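PDB 2J8W: cytochrome c' from Rubrivivax gelatinosus, which carries a covalently bound, high-spin heme c whose iron has no sixth ligand, and is linked to electron transfer though its exact role is unknown. Local coordinates for residues D94-A99 against G113-A118. Numbering follows the deposited sequence. Where two conformers were deposited one is given.
Sequences DKLDAA and GETGGA
Leu-96 and Thr-115 meet on the buried side of this contact between helices 79-102 and 105-126. The helices are neighbours in the four-helix bundle of cytochrome c'. Between 94-99 and 113-118 the nearest CA atoms are those of Leu-96 and Thr-115, 7.4 Å apart. The touch itself is slight: CB of Leu-96 lies 4.0 Å from OG1 of Thr-115. That hydroxyl is hydrogen-bonded to the backbone O of Ala-111, so a partner in its own helix satisfies it although it faces a carbon. What packs this side tightly is its many neighbours. With CG of Leu-96 opposite the backbone N (chi1 -173°), the side chain packs on Phe-23 of helix 5-30 and on Ile-45 and Val-48 of helix 38-52. Thr-115 also touches Phe-23 and the heme. Ala-118, nearly one turn on, reaches the heme as well.

The other side is polar and open to solvent. Lys-95 and Glu-114 are both exposed. Their extended side chains reach across the gap and cross at about a right angle. Glu-114 was modelled in two conformers. In the one described, NZ of Lys-95 forms a salt bridge with OE1 of Glu-114 at 3.1 Å, using the syn lone pair of that oxygen. OE2 of Glu-114 is farther away, 3.6 Å from NZ of Lys-95, so the grip is one-sided.

Inside, Leu-96 packs against Thr-115 and against Ala-111 and Val-112 of the same helix. Outside, a single ion pair bridges the segments at the surface. Its exposure to water and its carboxylate, modelled in two positions, probably make it a modest tie.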
# COMPACT_ATOMS: atom_id res chain seq x y z
N ASP A 94 -5.70 13.51 -9.13
CA ASP A 94 -6.73 14.37 -8.61
C ASP A 94 -7.98 14.28 -9.49
O ASP A 94 -9.11 14.24 -8.98
CB ASP A 94 -6.27 15.84 -8.60
CG ASP A 94 -5.33 16.17 -7.48
OD1 ASP A 94 -5.22 15.38 -6.52
OD2 ASP A 94 -4.72 17.28 -7.55
N LYS A 95 -7.80 14.32 -10.79
CA LYS A 95 -8.93 14.17 -11.70
C LYS A 95 -9.58 12.80 -11.59
O LYS A 95 -10.80 12.68 -11.68
CB LYS A 95 -8.49 14.40 -13.13
CG LYS A 95 -8.07 15.80 -13.41
CD LYS A 95 -7.76 15.92 -14.89
CE LYS A 95 -7.97 17.28 -15.46
NZ LYS A 95 -8.08 17.17 -16.94
N LEU A 96 -8.78 11.76 -11.41
CA LEU A 96 -9.31 10.43 -11.22
C LEU A 96 -10.15 10.36 -9.98
O LEU A 96 -11.26 9.80 -9.97
CB LEU A 96 -8.19 9.39 -11.16
CG LEU A 96 -8.60 7.91 -11.12
CD1 LEU A 96 -9.27 7.47 -12.44
CD2 LEU A 96 -7.37 7.05 -10.79
N ASP A 97 -9.65 10.93 -8.89
CA ASP A 97 -10.37 10.95 -7.60
C ASP A 97 -11.74 11.65 -7.81
O ASP A 97 -12.78 11.15 -7.39
CB ASP A 97 -9.45 11.67 -6.56
CG ASP A 97 -9.97 11.72 -5.12
OD1 ASP A 97 -11.06 12.21 -4.93
OD2 ASP A 97 -9.21 11.41 -4.19
N ALA A 98 -11.74 12.81 -8.46
CA ALA A 98 -12.96 13.55 -8.69
C ALA A 98 -13.94 12.71 -9.52
O ALA A 98 -15.15 12.68 -9.27
CB ALA A 98 -12.65 14.88 -9.37
N ALA A 99 -13.42 12.03 -10.53
CA ALA A 99 -14.23 11.19 -11.39
C ALA A 99 -14.87 10.05 -10.62
O ALA A 99 -16.02 9.69 -10.84
CB ALA A 99 -13.42 10.68 -12.56
N GLY A 113 -7.15 7.48 -18.69
CA GLY A 113 -6.19 7.73 -19.75
C GLY A 113 -5.11 8.72 -19.35
O GLY A 113 -3.91 8.52 -19.60
N GLU A 114 -5.54 9.79 -18.72
CA GLU A 114 -4.58 10.82 -18.28
C GLU A 114 -3.62 10.23 -17.24
O GLU A 114 -2.40 10.47 -17.25
CB GLU A 114 -5.35 12.01 -17.71
CG GLU A 114 -4.54 13.26 -17.48
CD GLU A 114 -5.38 14.54 -17.32
OE1 GLU A 114 -6.61 14.45 -17.11
OE2 GLU A 114 -4.80 15.65 -17.37
N THR A 115 -4.16 9.47 -16.30
CA THR A 115 -3.33 8.89 -15.24
C THR A 115 -2.32 7.91 -15.83
O THR A 115 -1.13 7.96 -15.54
CB THR A 115 -4.20 8.23 -14.16
OG1 THR A 115 -5.04 9.21 -13.57
CG2 THR A 115 -3.35 7.64 -13.06
N GLY A 116 -2.80 7.02 -16.69
CA GLY A 116 -1.92 6.09 -17.34
C GLY A 116 -0.82 6.76 -18.14
O GLY A 116 0.34 6.30 -18.13
N GLY A 117 -1.15 7.85 -18.83
CA GLY A 117 -0.12 8.63 -19.54
C GLY A 117 0.95 9.17 -18.60
O GLY A 117 2.13 9.22 -18.94
N ALA A 118 0.55 9.52 -17.39
CA ALA A 118 1.53 10.01 -16.42
C ALA A 118 2.41 8.87 -15.91
O ALA A 118 3.61 9.08 -15.63
CB ALA A 118 0.80 10.71 -15.29